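Local atomic coordinates of putative signal recognition particle protein (Chaetomium thermophilum, PDB entry 5CK4), a protein that probably binds GTP as the Arf-like GTPase subunit of the signal recognition particle receptor at the endoplasmic reticulum membrane, and holds GDP in this crystal. Residues Gly304-Arg307 and Trp308-Trp311; Tyr188-Asp191 and Val192-Leu196; Lys277-Lys280 and Phe281-Met285. All coordinates share one frame; numbering follows the deposited sequence. Where two conformers were deposited one is given.

Contact 1: Gly304-Arg307 and Trp308-Trp311; sequences GAER and WWRW
Ala305, just ahead of the C-terminal helix 306-313, accepts at its O the backbone N of Trp309 at 3.2 Å, and the same i to i+4 bond recurs from Arg310 N to Glu306 O and from Trp311 N to Arg307 O. The CG of Trp309 is set anti to its own carbonyl carbon (chi1 -54°), which folds the ring back over the helix beginning until Ala305 O sits 3.4 Å above one face, nearest CD1. At the ring edge a water accepts from Trp309 NE1 at 2.8 Å and donates to Glu306 OE2. In this Arf-like fold the helix packs on the central sheet and on helix 32-40, which follows the P-loop; Leu35 of that helix touches both Trp308 and Trp309. Ala305 CB touches both indoles, 3.8 Å from Trp308 CE3 and 3.9 Å from Trp309 NE1. A serine in place of Trp309 would probably leave Ala305 O and CB without the indole against them and the Glu306 water without its NE1 donor. Trp308 itself gives its NE1 to Met294 O and packs on Asn219, which binds the guanine nucleotide. On the outer side Arg310 spreads its guanidinium beneath Glu306 O, with NH1 3.6 Å from Arg307 CA.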
loop_
_atom_site.group_PDB
_atom_site.type_symbol
_atom_site.label_atom_id
_atom_site.label_comp_id
_atom_site.label_asym_id
_atom_site.label_seq_id
_atom_site.Cartn_x
_atom_site.Cartn_y
_atom_site.Cartn_z
ATOM N N GLY A 304 2.572 2.416 -17.991
ATOM C CA GLY A 304 3.679 1.643 -17.461
ATOM C C GLY A 304 3.852 1.772 -15.965
ATOM O O GLY A 304 2.918 2.144 -15.242
ATOM N N ALA A 305 5.060 1.488 -15.489
ATOM C CA ALA A 305 5.302 1.445 -14.047
ATOM C C ALA A 305 6.280 2.514 -13.551
ATOM O O ALA A 305 6.495 2.642 -12.350
ATOM C CB ALA A 305 5.798 0.057 -13.641
ATOM N N GLU A 306 6.870 3.278 -14.468
ATOM C CA GLU A 306 7.902 4.243 -14.088
ATOM C C GLU A 306 7.440 5.357 -13.142
ATOM O O GLU A 306 8.201 5.786 -12.268
ATOM C CB GLU A 306 8.585 4.832 -15.327
ATOM C CG GLU A 306 9.630 3.906 -15.931
ATOM C CD GLU A 306 10.825 3.670 -15.011
ATOM O OE1 GLU A 306 11.122 4.538 -14.161
ATOM O OE2 GLU A 306 11.474 2.609 -15.141
ATOM N N ARG A 307 6.214 5.835 -13.317
ATOM C CA ARG A 307 5.691 6.865 -12.422
ATOM C C ARG A 307 5.590 6.350 -10.986
ATOM O O ARG A 307 5.810 7.105 -10.036
ATOM C CB ARG A 307 4.329 7.385 -12.884
ATOM C CG ARG A 307 4.370 8.202 -14.166
ATOM C CD ARG A 307 3.270 9.256 -14.169
ATOM N NE ARG A 307 3.423 10.192 -13.054
ATOM C CZ ARG A 307 2.447 10.527 -12.211
ATOM N NH1 ARG A 307 1.230 10.011 -12.351
ATOM N NH2 ARG A 307 2.692 11.384 -11.228
ATOM N N TRP A 308 5.251 5.070 -10.830
ATOM C CA TRP A 308 5.219 4.454 -9.505
ATOM C C TRP A 308 6.616 4.479 -8.890
ATOM O O TRP A 308 6.778 4.871 -7.739
ATOM C CB TRP A 308 4.736 3.003 -9.571
ATOM C CG TRP A 308 3.289 2.784 -9.883
ATOM C CD1 TRP A 308 2.253 3.644 -9.683
ATOM C CD2 TRP A 308 2.717 1.588 -10.437
ATOM N NE1 TRP A 308 1.073 3.067 -10.092
ATOM C CE2 TRP A 308 1.334 1.806 -10.560
ATOM C CE3 TRP A 308 3.252 0.365 -10.864
ATOM C CZ2 TRP A 308 0.467 0.834 -11.060
ATOM C CZ3 TRP A 308 2.392 -0.597 -11.368
ATOM C CH2 TRP A 308 1.014 -0.357 -11.464
ATOM N N TRP A 309 7.627 4.058 -9.657
ATOM C CA TRP A 309 8.999 4.016 -9.149
ATOM C C TRP A 309 9.514 5.405 -8.779
ATOM O O TRP A 309 10.289 5.557 -7.835
ATOM C CB TRP A 309 9.976 3.393 -10.163
ATOM C CG TRP A 309 9.620 2.013 -10.687
ATOM C CD1 TRP A 309 9.731 1.590 -11.979
ATOM C CD2 TRP A 309 9.118 0.887 -9.941
ATOM N NE1 TRP A 309 9.329 0.281 -12.089
ATOM C CE2 TRP A 309 8.944 -0.174 -10.856
ATOM C CE3 TRP A 309 8.795 0.674 -8.597
ATOM C CZ2 TRP A 309 8.460 -1.423 -10.470
ATOM C CZ3 TRP A 309 8.312 -0.566 -8.218
ATOM C CH2 TRP A 309 8.156 -1.599 -9.149
ATOM N N ARG A 310 9.099 6.410 -9.542
ATOM C CA ARG A 310 9.531 7.784 -9.301
ATOM C C ARG A 310 8.951 8.318 -7.993
ATOM O O ARG A 310 9.650 8.951 -7.203
ATOM C CB ARG A 310 9.095 8.675 -10.462
ATOM C CG ARG A 310 9.561 10.113 -10.381
ATOM C CD ARG A 310 9.341 10.822 -11.717
ATOM N NE ARG A 310 10.047 10.158 -12.818
ATOM C CZ ARG A 310 9.469 9.377 -13.730
ATOM N NH1 ARG A 310 8.163 9.152 -13.686
ATOM N NH2 ARG A 310 10.198 8.818 -14.691
ATOM N N TRP A 311 7.666 8.049 -7.777
ATOM C CA TRP A 311 6.965 8.515 -6.581
ATOM C C TRP A 311 7.633 7.973 -5.315
ATOM O O TRP A 311 7.895 8.721 -4.366
ATOM C CB TRP A 311 5.495 8.089 -6.650
ATOM C CG TRP A 311 4.594 8.716 -5.624
ATOM C CD1 TRP A 311 3.862 9.861 -5.763
ATOM C CD2 TRP A 311 4.319 8.220 -4.306
ATOM N NE1 TRP A 311 3.150 10.109 -4.612
ATOM C CE2 TRP A 311 3.416 9.117 -3.703
ATOM C CE3 TRP A 311 4.758 7.113 -3.576
ATOM C CZ2 TRP A 311 2.938 8.933 -2.410
ATOM C CZ3 TRP A 311 4.279 6.933 -2.286
ATOM C CH2 TRP A 311 3.382 7.838 -1.721
HETATM O O HOH W 1 2.873 4.302 -13.254
HETATM O O HOH W 2 9.713 -0.056 -14.849
#

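Contact 2: Tyr188-Asp191 and Val192-Leu196; sequences YLYD and VLLSL
Leu189 and Leu193, one turn apart on helix 180-201, make the dense side of this contact. Leu189 CD1 comes to 3.9 Å from Leu193 CG, and the backbone beneath them is joined by a nearly straight bond from Leu193 N to Leu189 O (2.9 Å, 176° at the hydrogen). Leu193 turns its CG anti to its carbonyl carbon (chi1 -60°), which lays the branch back along the helix against Leu189. Two further i to i+4 pairs each set a tyrosine against an aliphatic side chain. Val192 sends CG2 to Tyr188 CE1 at 3.9 Å, while Tyr190 and Leu194 run side by side, pointing the same way, with CE1 and CD2 4.0 Å apart. The looser side begins at Asp191, a partly exposed residue whose carboxylate meets nothing in 192-196. Its carbonyl oxygen is firmly engaged all the same: Ser195 N and Ser195 OG reach Asp191 O from opposite faces of the carbonyl plane, the hydroxyl at 2.8 Å. That second bond satisfies a buried serine hydroxyl within its own helix.

In this Arf-like P-loop GTPase fold the helix packs on the central sheet, with Tyr188 at the end near the P-loop. Leu189 and Leu193 lie on strand 214-219, Leu189 also on Leu236 of helix 229-249. Tyr190 meets Leu240 and Ile243 of that helix, its hydroxyl tied to Gly269 and Leu271, and Val192 and Ser195 face Leu127 and Leu130 of helix 123-131.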
loop_
_atom_site.group_PDB
_atom_site.type_symbol
_atom_site.label_atom_id
_atom_site.label_comp_id
_atom_site.label_asym_id
_atom_site.label_seq_id
_atom_site.Cartn_x
_atom_site.Cartn_y
_atom_site.Cartn_z
ATOM N N TYR A 188 -9.077 -4.548 3.141
ATOM C CA TYR A 188 -7.635 -4.715 3.339
ATOM C C TYR A 188 -6.945 -3.365 3.455
ATOM O O TYR A 188 -6.151 -3.133 4.378
ATOM C CB TYR A 188 -7.035 -5.498 2.175
ATOM C CG TYR A 188 -5.643 -6.053 2.404
ATOM C CD1 TYR A 188 -4.981 -5.896 3.621
ATOM C CD2 TYR A 188 -4.993 -6.743 1.390
ATOM C CE1 TYR A 188 -3.699 -6.407 3.814
ATOM C CE2 TYR A 188 -3.723 -7.248 1.566
ATOM C CZ TYR A 188 -3.081 -7.084 2.784
ATOM O OH TYR A 188 -1.819 -7.626 2.944
ATOM N N LEU A 189 -7.252 -2.468 2.524
ATOM C CA LEU A 189 -6.670 -1.125 2.561
ATOM C C LEU A 189 -7.023 -0.409 3.870
ATOM O O LEU A 189 -6.179 0.283 4.474
ATOM C CB LEU A 189 -7.144 -0.313 1.345
ATOM C CG LEU A 189 -6.650 1.139 1.274
ATOM C CD1 LEU A 189 -5.121 1.193 1.234
ATOM C CD2 LEU A 189 -7.246 1.781 0.037
ATOM N N TYR A 190 -8.266 -0.565 4.317
ATOM C CA TYR A 190 -8.675 0.017 5.590
ATOM C C TYR A 190 -7.725 -0.411 6.711
ATOM O O TYR A 190 -7.240 0.430 7.463
ATOM C CB TYR A 190 -10.126 -0.378 5.936
ATOM C CG TYR A 190 -10.752 0.409 7.092
ATOM C CD1 TYR A 190 -10.468 0.096 8.418
ATOM C CD2 TYR A 190 -11.640 1.450 6.851
ATOM C CE1 TYR A 190 -11.045 0.817 9.472
ATOM C CE2 TYR A 190 -12.225 2.163 7.896
ATOM C CZ TYR A 190 -11.922 1.845 9.199
ATOM O OH TYR A 190 -12.502 2.557 10.242
ATOM N N ASP A 191 -7.456 -1.714 6.807
ATOM C CA ASP A 191 -6.583 -2.240 7.856
ATOM C C ASP A 191 -5.151 -1.741 7.728
ATOM O O ASP A 191 -4.486 -1.491 8.728
ATOM C CB ASP A 191 -6.574 -3.776 7.862
ATOM C CG ASP A 191 -7.880 -4.371 8.349
ATOM O OD1 ASP A 191 -8.621 -3.671 9.066
ATOM O OD2 ASP A 191 -8.159 -5.539 8.003
ATOM N N VAL A 192 -4.672 -1.620 6.495
ATOM C CA VAL A 192 -3.323 -1.116 6.248
ATOM C C VAL A 192 -3.179 0.317 6.769
ATOM O O VAL A 192 -2.279 0.619 7.559
ATOM C CB VAL A 192 -2.945 -1.197 4.745
ATOM C CG1 VAL A 192 -1.783 -0.286 4.417
ATOM C CG2 VAL A 192 -2.608 -2.656 4.357
ATOM N N LEU A 193 -4.064 1.198 6.310
ATOM C CA LEU A 193 -4.049 2.590 6.754
ATOM C C LEU A 193 -4.325 2.749 8.259
ATOM O O LEU A 193 -3.704 3.588 8.923
ATOM C CB LEU A 193 -5.039 3.413 5.917
ATOM C CG LEU A 193 -4.734 3.434 4.413
ATOM C CD1 LEU A 193 -5.715 4.339 3.673
ATOM C CD2 LEU A 193 -3.306 3.915 4.176
ATOM N N LEU A 194 -5.264 1.976 8.803
ATOM C CA LEU A 194 -5.561 2.086 10.241
ATOM C C LEU A 194 -4.353 1.643 11.066
ATOM O O LEU A 194 -4.073 2.198 12.123
ATOM C CB LEU A 194 -6.786 1.250 10.628
ATOM C CG LEU A 194 -7.268 1.456 12.070
ATOM C CD1 LEU A 194 -7.726 2.922 12.282
ATOM C CD2 LEU A 194 -8.381 0.476 12.447
ATOM N N SER A 195 -3.628 0.652 10.566
ATOM C CA SER A 195 -2.424 0.187 11.261
ATOM C C SER A 195 -1.377 1.307 11.318
ATOM O O SER A 195 -0.776 1.549 12.358
ATOM C CB SER A 195 -1.848 -1.059 10.585
ATOM O OG SER A 195 -2.716 -2.166 10.771
ATOM N N LEU A 196 -1.175 1.998 10.199
ATOM C CA LEU A 196 -0.195 3.085 10.155
ATOM C C LEU A 196 -0.664 4.253 11.013
ATOM O O LEU A 196 0.142 4.979 11.595
ATOM C CB LEU A 196 0.011 3.554 8.711
ATOM C CG LEU A 196 0.785 2.547 7.858
ATOM C CD1 LEU A 196 0.767 2.937 6.384
ATOM C CD2 LEU A 196 2.228 2.382 8.370
#

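Contact 3: Lys277-Lys280 and Phe281-Met285; sequences KEFK and FEEMM
Phe279 and Phe281 carry much of the meeting between the extended run 277-280 and the short 3-10 turn after it. The CG of Phe279 stands anti to the backbone N (chi1 -177°), which swings the ring forward over the turn. There its edge meets the face of Phe281 in an offset edge-to-face pair, centroids 5.5 Å apart and planes at 85°. Farther round the same rim lies the sulfur of Met284, 3.9 Å from Phe279 CE1, a Met-aromatic contact made at the ring edge. The pieces belong to the loop that joins helix 229-249 to strand 291-295 in this GTPase fold, and the aromatic pair turns inward onto Leu240 of that helix. Lys280 comes next and works through its backbone. Its N bonds to Glu283 OE1 at 3.3 Å, from above the carboxylate plane, while its O accepts from Glu283 N at 2.9 Å. The carboxylate of Glu283 is held from several directions: OE1 also takes Ser276 OG, and OE2 forms a salt bridge with Arg244. Lys280 CB rests 3.8 Å from Glu282 OE1, whose own charge partner is Lys233.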
loop_
_atom_site.group_PDB
_atom_site.type_symbol
_atom_site.label_atom_id
_atom_site.label_comp_id
_atom_site.label_asym_id
_atom_site.label_seq_id
_atom_site.Cartn_x
_atom_site.Cartn_y
_atom_site.Cartn_z
ATOM N N LYS A 277 -16.242 14.429 8.046
ATOM C CA LYS A 277 -17.608 14.061 7.662
ATOM C C LYS A 277 -17.686 13.339 6.315
ATOM O O LYS A 277 -18.728 12.793 5.954
ATOM C CB LYS A 277 -18.514 15.294 7.658
ATOM C CG LYS A 277 -18.660 15.950 9.023
ATOM C CD LYS A 277 -19.137 14.955 10.068
ATOM C CE LYS A 277 -19.229 15.602 11.445
ATOM N NZ LYS A 277 -19.370 14.586 12.533
ATOM N N GLU A 278 -16.596 13.380 5.558
ATOM C CA GLU A 278 -16.486 12.622 4.315
ATOM C C GLU A 278 -15.030 12.244 4.146
ATOM O O GLU A 278 -14.174 13.132 4.068
ATOM C CB GLU A 278 -16.973 13.443 3.104
ATOM C CG GLU A 278 -18.490 13.606 3.005
ATOM C CD GLU A 278 -18.973 14.197 1.677
ATOM O OE1 GLU A 278 -18.138 14.383 0.765
ATOM O OE2 GLU A 278 -20.194 14.465 1.544
ATOM N N PHE A 279 -14.749 10.938 4.099
ATOM C CA PHE A 279 -13.377 10.470 4.030
ATOM C C PHE A 279 -12.674 10.912 2.755
ATOM O O PHE A 279 -13.221 10.764 1.669
ATOM C CB PHE A 279 -13.258 8.939 4.130
ATOM C CG PHE A 279 -11.830 8.479 4.137
ATOM C CD1 PHE A 279 -11.094 8.498 5.322
ATOM C CD2 PHE A 279 -11.198 8.074 2.952
ATOM C CE1 PHE A 279 -9.763 8.101 5.347
ATOM C CE2 PHE A 279 -9.875 7.681 2.965
ATOM C CZ PHE A 279 -9.146 7.693 4.161
ATOM N N LYS A 280 -11.452 11.425 2.907
ATOM C CA LYS A 280 -10.577 11.732 1.774
ATOM C C LYS A 280 -9.181 11.259 2.138
ATOM O O LYS A 280 -8.783 11.387 3.282
ATOM C CB LYS A 280 -10.525 13.243 1.502
ATOM C CG LYS A 280 -11.861 13.880 1.166
ATOM C CD LYS A 280 -12.383 13.417 -0.184
ATOM C CE LYS A 280 -13.704 14.131 -0.491
ATOM N NZ LYS A 280 -14.138 13.926 -1.893
ATOM N N PHE A 281 -8.428 10.724 1.184
ATOM C CA PHE A 281 -7.071 10.264 1.494
ATOM C C PHE A 281 -6.206 11.399 2.045
ATOM O O PHE A 281 -5.309 11.187 2.881
ATOM C CB PHE A 281 -6.418 9.631 0.263
ATOM C CG PHE A 281 -6.956 8.269 -0.060
ATOM C CD1 PHE A 281 -6.831 7.225 0.852
ATOM C CD2 PHE A 281 -7.596 8.027 -1.265
ATOM C CE1 PHE A 281 -7.332 5.962 0.554
ATOM C CE2 PHE A 281 -8.089 6.766 -1.572
ATOM C CZ PHE A 281 -7.971 5.735 -0.658
ATOM N N GLU A 282 -6.498 12.613 1.597
ATOM C CA GLU A 282 -5.745 13.772 2.050
ATOM C C GLU A 282 -5.864 13.991 3.555
ATOM O O GLU A 282 -4.973 14.571 4.192
ATOM C CB GLU A 282 -6.182 15.034 1.300
ATOM C CG GLU A 282 -5.658 15.106 -0.136
ATOM C CD GLU A 282 -6.472 14.271 -1.123
ATOM O OE1 GLU A 282 -7.471 13.644 -0.717
ATOM O OE2 GLU A 282 -6.107 14.255 -2.321
ATOM N N GLU A 283 -6.960 13.534 4.138
ATOM C CA GLU A 283 -7.162 13.789 5.561
ATOM C C GLU A 283 -6.149 13.005 6.419
ATOM O O GLU A 283 -5.900 13.338 7.586
ATOM C CB GLU A 283 -8.610 13.496 5.947
ATOM C CG GLU A 283 -8.923 12.098 6.455
ATOM C CD GLU A 283 -10.406 11.971 6.819
ATOM O OE1 GLU A 283 -11.239 12.457 6.021
ATOM O OE2 GLU A 283 -10.740 11.417 7.894
ATOM N N MET A 284 -5.525 11.991 5.824
ATOM C CA MET A 284 -4.507 11.210 6.534
ATOM C C MET A 284 -3.222 11.983 6.809
ATOM O O MET A 284 -2.367 11.531 7.594
ATOM C CB MET A 284 -4.195 9.911 5.786
ATOM C CG MET A 284 -5.430 9.017 5.543
ATOM S SD MET A 284 -6.309 8.547 7.065
ATOM C CE MET A 284 -5.091 7.503 7.892
ATOM N N MET A 285 -3.082 13.157 6.195
ATOM C CA MET A 285 -1.931 14.006 6.494
ATOM C C MET A 285 -1.982 14.542 7.924
ATOM O O MET A 285 -0.980 15.001 8.461
ATOM C CB MET A 285 -1.800 15.145 5.478
ATOM C CG MET A 285 -1.238 14.676 4.142
ATOM S SD MET A 285 0.465 14.068 4.266
ATOM C CE MET A 285 1.286 15.492 4.970
#

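In the fold
From the N terminus, the chain has built the P-loop and most of the central sheet before it reaches contact 2, in the middle of helix 180-201. Contact 3 follows in the loop between helix 229-249 and strand 291-295, and contact 1 comes last, at the start of helix 306-313. Each joins directly consecutive segments and closes no long loop; they run in series along the chain, and none nests in or crosses another. Contacts 2 and 3 touch: Leu193 CD1 lies 3.9 Å from Phe281 CE1, fastening the loop to the helix. Contact 1, beside the nucleotide, lies across the chain's centre from contact 2, their centres about 23 Å apart. Strand 214-219 reaches both, through Leu215 and Val214.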